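Local coordinates for protein putative branched-chain amino acid aminotransferase IlvE (Streptococcus mutans, PDB 4DQN) that probably catalyses the pyridoxal 5'-phosphate-dependent transfer of amino groups between branched-chain amino acids and 2-oxoglutarate, at residues A[19-24]-A[154-159]; A[63-68]-A[126-131]; A[75-80]-A[326-331]. All blocks are in the same frame, centred on the assembly; numbering follows the deposited sequence.

Overall arrangement
From the N terminus, the chain first lays down 19-24, the approach to strand 24-30, which meets the end of strand 147-157 in interaction 1 and so closes a loop of about 130 residues. Nested within it, interaction 2 pairs strand 59-68 with strand 126-136, closing about 57 residues. Strand 74-77 opens interaction 3, which closes about 245 residues when the end of helix 316-329 arrives late in the chain, so this loop crosses the other two. All three contacts reach the same antiparallel sheet. Interaction 2 touches both others, through probable backbone hydrogen bonds from Tyr-128 to Met-155 and from Tyr-67 to Gln-75, whereas interactions 1 and 3 stay about 7 Å apart at their nearest atoms.

Interaction 1: residues A[19-24]-A[154-159]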
loop_
_atom_site.group_PDB
_atom_site.type_symbol
_atom_site.label_atom_id
_atom_site.label_comp_id
_atom_site.label_asym_id
_atom_site.label_seq_id
_atom_site.Cartn_x
_atom_site.Cartn_y
_atom_site.Cartn_z
ATOM N N HIS A 19 3.188 17.335 14.858
ATOM C CA HIS A 19 4.066 18.330 15.461
ATOM C C HIS A 19 5.433 17.680 15.533
ATOM O O HIS A 19 5.532 16.480 15.788
ATOM C CB HIS A 19 3.616 18.677 16.889
ATOM C CG HIS A 19 2.212 19.188 16.975
ATOM N ND1 HIS A 19 1.914 20.493 17.305
ATOM C CD2 HIS A 19 1.023 18.573 16.769
ATOM C CE1 HIS A 19 0.605 20.661 17.296
ATOM N NE2 HIS A 19 0.040 19.513 16.971
ATOM N N LYS A 20 6.484 18.458 15.308
ATOM C CA LYS A 20 7.848 17.951 15.467
ATOM C C LYS A 20 8.351 18.160 16.892
ATOM O O LYS A 20 8.756 19.262 17.261
ATOM C CB LYS A 20 8.783 18.642 14.475
ATOM C CG LYS A 20 10.204 18.091 14.473
ATOM C CD LYS A 20 11.071 18.883 13.490
ATOM C CE LYS A 20 12.540 18.766 13.860
ATOM N NZ LYS A 20 13.296 19.999 13.477
ATOM N N LEU A 21 8.324 17.100 17.692
ATOM C CA LEU A 21 8.749 17.171 19.089
ATOM C C LEU A 21 10.262 16.946 19.202
ATOM O O LEU A 21 10.883 16.453 18.259
ATOM C CB LEU A 21 7.963 16.154 19.937
ATOM C CG LEU A 21 6.712 16.696 20.656
ATOM C CD1 LEU A 21 5.827 17.461 19.706
ATOM C CD2 LEU A 21 5.909 15.575 21.317
ATOM N N PRO A 22 10.873 17.338 20.334
ATOM C CA PRO A 22 12.339 17.217 20.427
ATOM C C PRO A 22 12.925 15.811 20.218
ATOM O O PRO A 22 13.976 15.722 19.579
ATOM C CB PRO A 22 12.643 17.696 21.852
ATOM C CG PRO A 22 11.527 18.632 22.177
ATOM C CD PRO A 22 10.308 18.057 21.491
ATOM N N PHE A 23 12.290 14.749 20.718
ATOM C CA PHE A 23 12.898 13.415 20.642
ATOM C C PHE A 23 11.971 12.361 20.045
ATOM O O PHE A 23 10.765 12.391 20.298
ATOM C CB PHE A 23 13.335 12.957 22.043
ATOM C CG PHE A 23 14.347 13.859 22.672
ATOM C CD1 PHE A 23 15.685 13.788 22.295
ATOM C CD2 PHE A 23 13.962 14.797 23.615
ATOM C CE1 PHE A 23 16.624 14.640 22.858
ATOM C CE2 PHE A 23 14.895 15.649 24.184
ATOM C CZ PHE A 23 16.225 15.573 23.803
ATOM N N ARG A 24 12.527 11.453 19.233
ATOM C CA ARG A 24 11.821 10.230 18.829
ATOM C C ARG A 24 12.727 9.078 19.126
ATOM O O ARG A 24 13.948 9.244 19.177
ATOM C CB ARG A 24 11.596 10.111 17.321
ATOM C CG ARG A 24 11.033 11.254 16.609
ATOM C CD ARG A 24 12.090 11.912 15.767
ATOM N NE ARG A 24 12.574 13.040 16.507
ATOM C CZ ARG A 24 11.858 14.125 16.731
ATOM N NH1 ARG A 24 10.621 14.262 16.236
ATOM N NH2 ARG A 24 12.406 15.090 17.435
ATOM N N ALA A 154 6.066 11.396 18.385
ATOM C CA ALA A 154 4.907 11.805 19.180
ATOM C C ALA A 154 4.446 13.225 18.891
ATOM O O ALA A 154 5.208 14.058 18.399
ATOM C CB ALA A 154 5.206 11.641 20.675
ATOM N N MET A 155 3.187 13.504 19.217
ATOM C CA MET A 155 2.633 14.836 19.032
ATOM C C MET A 155 1.411 14.981 19.923
ATOM O O MET A 155 0.637 14.035 20.099
ATOM C CB MET A 155 2.247 15.079 17.566
ATOM C CG MET A 155 1.132 14.173 17.063
ATOM S SD MET A 155 1.544 13.364 15.501
ATOM C CE MET A 155 2.815 12.209 16.049
ATOM N N PRO A 156 1.240 16.168 20.512
ATOM C CA PRO A 156 0.038 16.371 21.323
ATOM C C PRO A 156 -1.190 16.514 20.416
ATOM O O PRO A 156 -1.100 17.180 19.376
ATOM C CB PRO A 156 0.346 17.677 22.060
ATOM C CG PRO A 156 1.274 18.425 21.135
ATOM C CD PRO A 156 2.131 17.344 20.505
ATOM N N VAL A 157 -2.305 15.873 20.766
ATOM C CA VAL A 157 -3.520 16.008 19.956
ATOM C C VAL A 157 -4.689 16.432 20.840
ATOM O O VAL A 157 -4.685 16.157 22.034
ATOM C CB VAL A 157 -3.861 14.705 19.180
ATOM C CG1 VAL A 157 -2.719 14.339 18.219
ATOM C CG2 VAL A 157 -4.152 13.544 20.127
ATOM N N GLY A 158 -5.679 17.106 20.262
ATOM C CA GLY A 158 -6.767 17.653 21.054
ATOM C C GLY A 158 -7.858 16.643 21.342
ATOM O O GLY A 158 -7.859 15.544 20.769
ATOM N N ASN A 159 -8.782 17.028 22.231
ATOM C CA ASN A 159 -9.956 16.222 22.590
ATOM C C ASN A 159 -10.773 15.829 21.367
ATOM O O ASN A 159 -11.153 14.663 21.219
ATOM C CB ASN A 159 -10.848 16.997 23.585
ATOM C CG ASN A 159 -12.014 16.159 24.143
ATOM O OD1 ASN A 159 -12.598 15.321 23.451
ATOM N ND2 ASN A 159 -12.364 16.410 25.403
HETATM O O HOH W 1 7.201 14.584 16.688
HETATM O O HOH W 2 -2.324 18.102 17.024
HETATM O O HOH W 3 8.729 12.698 18.588
#
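A water-bridged contact with a small apolar core joins His-19 and Leu-21, in the loop that leads into strand 24-30, to Ala-154, Met-155 and Pro-156 near the end of strand 147-157. The two strands are neighbours in the antiparallel sheet, yet no direct hydrogen bond crosses here; water takes that part. One water accepts from Leu-21 N at 2.9 Å and donates to His-19 O and to Ala-154 O, each at 2.7 Å. A second, accepting from Ala-154 N at 3.0 Å, donates to Phe-23 O, which also receives the side-chain amide of Asn-114.

The side chains fill in around these bridges. A chi1 of -58° sets His-19 CG beside the backbone N, on the side of Pro-156, and Pro-156 CG stands over one face of the imidazole, 4.3 Å from its centroid and only 5° off the normal. This is a CH-pi contact, and it suits a proline, which offers a flank of C-H groups. In the plane of the imidazole a third water lies 2.8 Å from both His-19 NE2 and Pro-156 O and can donate to the latter. Leu-21 supplies much of the apolar packing: its CD1 meets Pro-156 CD tip to tip at 3.8 Å, while CD2 packs on Ala-154 CB at 4.0 Å and also rests against Ala-154 O. Leu-21 and Ala-154 both touch Leu-127 of strand 126-136. Met-155 gives CB to His-19, the rest of its bent side chain leading away, and the residue packs on Ile-140 of the second subunit.

Water thus serves Leu-21 N, Ala-154 N and the carbonyls of His-19, Phe-23 and Ala-154, which probably lets the loop leave strand geometry, and the proline, lacking an N-H, leaves no proton in need of an acceptor.

Interaction 2: residues A[63-68]-A[126-131]; sequences GLKAYR and TLYLRP
Lys-65 lays its extended aliphatic chain across Thr-126 at about a right angle, with CD 3.3 Å from OG1. The hydroxyl, held between backbone N and carbonyl carbon (chi1 57°), donates to a water 2.9 Å from OG1, whereas Lys-65 NZ finds its main partner in the carbonyl of Thr-289. Thr-126 CG2, beside the backbone N, lies alongside the Tyr-67 ring, 3.5 Å from CD2; a beta-branched threonine thus serves both neighbours.

Beneath these side chains, strands 59-68 and 126-136 pair in antiparallel fashion. Leu-64 with Leu-129 and Ala-66 with Leu-127 are hydrogen-bonded pairs, the shortest bond running from Leu-129 N to Leu-64 O at 2.7 Å; Lys-65 with Tyr-128 is the non-hydrogen-bonded pair between them. Ala-66, Leu-129 and Pro-131 pack on helix 100-113, and Leu-127 on Leu-21 and Val-118, while Leu-64 CD2 meets Pro-131 CG at 3.6 Å.

On the other face Tyr-128 brings its OH within 3.2 Å of Gly-63 CA. The hydroxyl occupies the place a side chain would take, which suits glycine. Arg-130 NH1 gives the same hydroxyl a weak hydrogen bond (2.8 Å to OH, 125° at the hydrogen), in the ring plane, while its NE binds His-55 of the second subunit.

Gly-63 lies close to Lys-188, the predicted attachment point of pyridoxal phosphate, no cofactor being attached to it in this structure. One face of the paired strands is mainly apolar, partly against helix 100-113, and the other presents polar groups near the probable cofactor site and the dimer interface.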
loop_
_atom_site.group_PDB
_atom_site.type_symbol
_atom_site.label_atom_id
_atom_site.label_comp_id
_atom_site.label_asym_id
_atom_site.label_seq_id
_atom_site.Cartn_x
_atom_site.Cartn_y
_atom_site.Cartn_z
ATOM N N GLY A 63 -0.896 3.383 16.481
ATOM C CA GLY A 63 -1.337 4.635 17.058
ATOM C C GLY A 63 -1.818 4.344 18.460
ATOM O O GLY A 63 -2.645 3.447 18.664
ATOM N N LEU A 64 -1.300 5.089 19.428
ATOM C CA LEU A 64 -1.706 4.897 20.817
ATOM C C LEU A 64 -1.457 6.189 21.563
ATOM O O LEU A 64 -0.688 7.035 21.106
ATOM C CB LEU A 64 -0.972 3.710 21.468
ATOM C CG LEU A 64 0.553 3.738 21.658
ATOM C CD1 LEU A 64 0.992 2.692 22.678
ATOM C CD2 LEU A 64 1.312 3.550 20.331
ATOM N N LYS A 65 -2.127 6.363 22.699
ATOM C CA LYS A 65 -2.069 7.637 23.405
ATOM C C LYS A 65 -1.467 7.517 24.800
ATOM O O LYS A 65 -1.572 6.467 25.441
ATOM C CB LYS A 65 -3.476 8.253 23.493
ATOM C CG LYS A 65 -3.939 8.882 22.183
ATOM C CD LYS A 65 -5.438 9.198 22.214
ATOM C CE LYS A 65 -5.856 10.043 21.026
ATOM N NZ LYS A 65 -7.329 10.304 21.033
ATOM N N ALA A 66 -0.818 8.595 25.247
ATOM C CA ALA A 66 -0.377 8.712 26.635
ATOM C C ALA A 66 -1.297 9.721 27.292
ATOM O O ALA A 66 -1.609 10.761 26.700
ATOM C CB ALA A 66 1.094 9.179 26.721
ATOM N N TYR A 67 -1.729 9.420 28.512
ATOM C CA TYR A 67 -2.751 10.207 29.184
ATOM C C TYR A 67 -2.184 10.744 30.486
ATOM O O TYR A 67 -1.609 9.981 31.261
ATOM C CB TYR A 67 -3.953 9.303 29.515
ATOM C CG TYR A 67 -4.581 8.624 28.312
ATOM C CD1 TYR A 67 -4.056 7.436 27.799
ATOM C CD2 TYR A 67 -5.700 9.169 27.694
ATOM C CE1 TYR A 67 -4.631 6.819 26.685
ATOM C CE2 TYR A 67 -6.280 8.559 26.590
ATOM C CZ TYR A 67 -5.741 7.387 26.095
ATOM O OH TYR A 67 -6.325 6.782 25.000
ATOM N N ARG A 68 -2.334 12.041 30.743
ATOM C CA ARG A 68 -1.970 12.561 32.065
ATOM C C ARG A 68 -3.130 12.379 33.043
ATOM O O ARG A 68 -4.284 12.663 32.708
ATOM C CB ARG A 68 -1.553 14.034 31.997
ATOM C CG ARG A 68 -0.851 14.506 33.263
ATOM C CD ARG A 68 -0.468 15.971 33.189
ATOM N NE ARG A 68 0.503 16.243 32.121
ATOM C CZ ARG A 68 1.815 16.036 32.236
ATOM N NH1 ARG A 68 2.314 15.543 33.364
ATOM N NH2 ARG A 68 2.631 16.329 31.228
ATOM N N THR A 126 -4.199 14.577 24.672
ATOM C CA THR A 126 -3.276 13.493 24.980
ATOM C C THR A 126 -1.999 13.615 24.158
ATOM O O THR A 126 -1.909 14.448 23.258
ATOM C CB THR A 126 -3.910 12.128 24.645
ATOM O OG1 THR A 126 -4.295 12.112 23.260
ATOM C CG2 THR A 126 -5.134 11.860 25.516
ATOM N N LEU A 127 -1.010 12.784 24.469
ATOM C CA LEU A 127 0.168 12.688 23.621
ATOM C C LEU A 127 -0.025 11.491 22.698
ATOM O O LEU A 127 -0.049 10.347 23.150
ATOM C CB LEU A 127 1.448 12.509 24.451
ATOM C CG LEU A 127 2.736 12.559 23.607
ATOM C CD1 LEU A 127 2.994 13.966 23.117
ATOM C CD2 LEU A 127 3.953 12.024 24.378
ATOM N N TYR A 128 -0.177 11.748 21.407
ATOM C CA TYR A 128 -0.365 10.662 20.445
ATOM C C TYR A 128 0.990 10.115 19.998
ATOM O O TYR A 128 1.868 10.877 19.602
ATOM C CB TYR A 128 -1.163 11.161 19.237
ATOM C CG TYR A 128 -1.417 10.096 18.184
ATOM C CD1 TYR A 128 -2.334 9.066 18.405
ATOM C CD2 TYR A 128 -0.746 10.130 16.969
ATOM C CE1 TYR A 128 -2.568 8.094 17.435
ATOM C CE2 TYR A 128 -0.978 9.173 15.991
ATOM C CZ TYR A 128 -1.883 8.164 16.232
ATOM O OH TYR A 128 -2.097 7.209 15.264
ATOM N N LEU A 129 1.143 8.796 20.069
ATOM C CA LEU A 129 2.361 8.128 19.639
ATOM C C LEU A 129 2.096 7.448 18.310
ATOM O O LEU A 129 1.080 6.777 18.151
ATOM C CB LEU A 129 2.757 7.055 20.659
ATOM C CG LEU A 129 3.716 7.484 21.775
ATOM C CD1 LEU A 129 3.211 8.707 22.475
ATOM C CD2 LEU A 129 3.920 6.374 22.791
ATOM N N ARG A 130 3.018 7.627 17.370
ATOM C CA ARG A 130 2.968 6.967 16.073
ATOM C C ARG A 130 4.214 6.088 15.852
ATOM O O ARG A 130 5.257 6.572 15.370
ATOM C CB ARG A 130 2.872 8.015 14.966
ATOM C CG ARG A 130 2.894 7.428 13.550
ATOM C CD ARG A 130 1.635 6.610 13.299
ATOM N NE ARG A 130 1.108 6.996 12.011
ATOM C CZ ARG A 130 -0.101 7.481 11.792
ATOM N NH1 ARG A 130 -1.006 7.605 12.763
ATOM N NH2 ARG A 130 -0.406 7.792 10.563
ATOM N N PRO A 131 4.120 4.795 16.225
ATOM C CA PRO A 131 5.150 3.822 15.858
ATOM C C PRO A 131 5.048 3.519 14.368
ATOM O O PRO A 131 3.944 3.458 13.822
ATOM C CB PRO A 131 4.789 2.579 16.700
ATOM C CG PRO A 131 3.886 3.104 17.800
ATOM C CD PRO A 131 3.130 4.226 17.160
HETATM O O HOH W 4 -6.837 13.313 22.682
#

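Interaction 3: residues A[75-80]-A[326-331]; sequences QLFRPN and TGIQFG
Gln-75, on strand 74-77, reaches the C-terminal end of helix 316-329 and donates from NE2 to Gln-329 O at 2.9 Å (154° at the hydrogen). Its CG sits in the crowded position between backbone N and carbonyl carbon (chi1 62°), and the chain runs on extended. NE2 comes in above the plane of the Gln-329 carbonyl, 53° out of it. A glutamine suits because its amide works at both ends: OE1 accepts from Lys-342 NZ.

The carbonyl it meets belongs to the last helical turn, where the helix closes in a Schellman motif. Gly-331 takes a positive phi that favours glycine, and its N bonds back to Ile-328 O at 3.2 Å.

Phe-77 comes next on the same face of the strand. Over one side of its ring lies Gln-329, whose CG is 3.6 Å from the ring centroid in a CH-pi contact, with the amide plane upright on the ring and NE2 3.5 Å from CE2. Ile-328 CG2 meets the ring edge, 4.0 Å from CE1. Arg-78, at the N-cap position of helix 79-92, lays its CG over the opposite ring face and carries its guanidinium to Trp-339 in a cation-pi contact.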
loop_
_atom_site.group_PDB
_atom_site.type_symbol
_atom_site.label_atom_id
_atom_site.label_comp_id
_atom_site.label_asym_id
_atom_site.label_seq_id
_atom_site.Cartn_x
_atom_site.Cartn_y
_atom_site.Cartn_z
ATOM N N GLN A 75 0.249 7.878 31.793
ATOM C CA GLN A 75 0.126 6.442 31.584
ATOM C C GLN A 75 -0.251 6.092 30.144
ATOM O O GLN A 75 -0.828 6.906 29.423
ATOM C CB GLN A 75 -0.895 5.853 32.568
ATOM C CG GLN A 75 -2.306 6.414 32.410
ATOM C CD GLN A 75 -3.194 6.041 33.582
ATOM O OE1 GLN A 75 -2.711 5.881 34.694
ATOM N NE2 GLN A 75 -4.496 5.902 33.337
ATOM N N LEU A 76 0.098 4.876 29.736
ATOM C CA LEU A 76 -0.311 4.332 28.447
ATOM C C LEU A 76 -1.501 3.422 28.680
ATOM O O LEU A 76 -1.712 2.944 29.803
ATOM C CB LEU A 76 0.829 3.519 27.829
ATOM C CG LEU A 76 2.054 4.327 27.424
ATOM C CD1 LEU A 76 3.175 3.387 26.988
ATOM C CD2 LEU A 76 1.703 5.316 26.301
ATOM N N PHE A 77 -2.274 3.188 27.622
ATOM C CA PHE A 77 -3.484 2.379 27.689
ATOM C C PHE A 77 -3.365 1.183 26.742
ATOM O O PHE A 77 -3.392 1.342 25.512
ATOM C CB PHE A 77 -4.694 3.249 27.319
ATOM C CG PHE A 77 -5.990 2.488 27.209
ATOM C CD1 PHE A 77 -6.703 2.128 28.351
ATOM C CD2 PHE A 77 -6.509 2.145 25.959
ATOM C CE1 PHE A 77 -7.905 1.428 28.248
ATOM C CE2 PHE A 77 -7.702 1.446 25.848
ATOM C CZ PHE A 77 -8.406 1.086 26.996
ATOM N N ARG A 78 -3.219 -0.003 27.331
ATOM C CA ARG A 78 -3.127 -1.259 26.593
ATOM C C ARG A 78 -2.085 -1.286 25.452
ATOM O O ARG A 78 -2.382 -1.787 24.374
ATOM C CB ARG A 78 -4.518 -1.634 26.048
ATOM C CG ARG A 78 -5.597 -1.773 27.145
ATOM C CD ARG A 78 -7.011 -1.954 26.562
ATOM N NE ARG A 78 -7.594 -3.299 26.349
ATOM C CZ ARG A 78 -6.980 -4.480 26.365
ATOM N NH1 ARG A 78 -5.697 -4.591 26.598
ATOM N NH2 ARG A 78 -7.671 -5.591 26.147
ATOM N N PRO A 79 -0.857 -0.776 25.691
ATOM C CA PRO A 79 0.071 -0.747 24.559
ATOM C C PRO A 79 0.517 -2.150 24.157
ATOM O O PRO A 79 1.001 -2.311 23.040
ATOM C CB PRO A 79 1.257 0.040 25.104
ATOM C CG PRO A 79 1.228 -0.228 26.604
ATOM C CD PRO A 79 -0.236 -0.254 26.927
ATOM N N ASN A 80 0.368 -3.136 25.046
ATOM C CA ASN A 80 0.603 -4.534 24.678
ATOM C C ASN A 80 -0.260 -4.965 23.495
ATOM O O ASN A 80 0.174 -5.764 22.650
ATOM C CB ASN A 80 0.335 -5.470 25.865
ATOM C CG ASN A 80 -1.112 -5.425 26.322
ATOM O OD1 ASN A 80 -1.656 -4.351 26.593
ATOM N ND2 ASN A 80 -1.751 -6.589 26.388
ATOM N N THR A 326 -13.047 6.451 28.561
ATOM C CA THR A 326 -12.151 7.588 28.759
ATOM C C THR A 326 -11.796 7.754 30.242
ATOM O O THR A 326 -10.661 8.109 30.580
ATOM C CB THR A 326 -12.725 8.909 28.185
ATOM O OG1 THR A 326 -13.999 9.191 28.781
ATOM C CG2 THR A 326 -12.893 8.811 26.681
ATOM N N GLY A 327 -12.744 7.469 31.132
ATOM C CA GLY A 327 -12.451 7.517 32.561
ATOM C C GLY A 327 -11.301 6.589 32.919
ATOM O O GLY A 327 -10.392 6.947 33.674
ATOM N N ILE A 328 -11.339 5.388 32.364
ATOM C CA ILE A 328 -10.291 4.409 32.596
ATOM C C ILE A 328 -8.966 4.885 32.014
ATOM O O ILE A 328 -7.922 4.796 32.668
ATOM C CB ILE A 328 -10.673 3.056 31.975
ATOM C CG1 ILE A 328 -11.798 2.417 32.789
ATOM C CG2 ILE A 328 -9.463 2.110 31.919
ATOM C CD1 ILE A 328 -12.532 1.323 32.039
ATOM N N GLN A 329 -9.013 5.394 30.788
ATOM C CA GLN A 329 -7.804 5.855 30.110
ATOM C C GLN A 329 -7.129 6.993 30.872
ATOM O O GLN A 329 -5.911 6.992 31.053
ATOM C CB GLN A 329 -8.142 6.262 28.677
ATOM C CG GLN A 329 -8.555 5.074 27.793
ATOM C CD GLN A 329 -9.198 5.492 26.485
ATOM O OE1 GLN A 329 -9.843 6.537 26.407
ATOM N NE2 GLN A 329 -9.026 4.670 25.442
ATOM N N PHE A 330 -7.920 7.954 31.336
ATOM C CA PHE A 330 -7.362 9.100 32.055
ATOM C C PHE A 330 -7.191 8.848 33.551
ATOM O O PHE A 330 -6.749 9.740 34.280
ATOM C CB PHE A 330 -8.219 10.349 31.847
ATOM C CG PHE A 330 -8.085 10.960 30.482
ATOM C CD1 PHE A 330 -7.126 11.933 30.230
ATOM C CD2 PHE A 330 -8.941 10.586 29.459
ATOM C CE1 PHE A 330 -7.013 12.509 28.970
ATOM C CE2 PHE A 330 -8.836 11.158 28.199
ATOM C CZ PHE A 330 -7.869 12.116 27.954
ATOM N N GLY A 331 -7.543 7.645 34.003
ATOM C CA GLY A 331 -7.246 7.220 35.362
ATOM C C GLY A 331 -8.303 7.569 36.397
ATOM O O GLY A 331 -8.077 7.379 37.582
#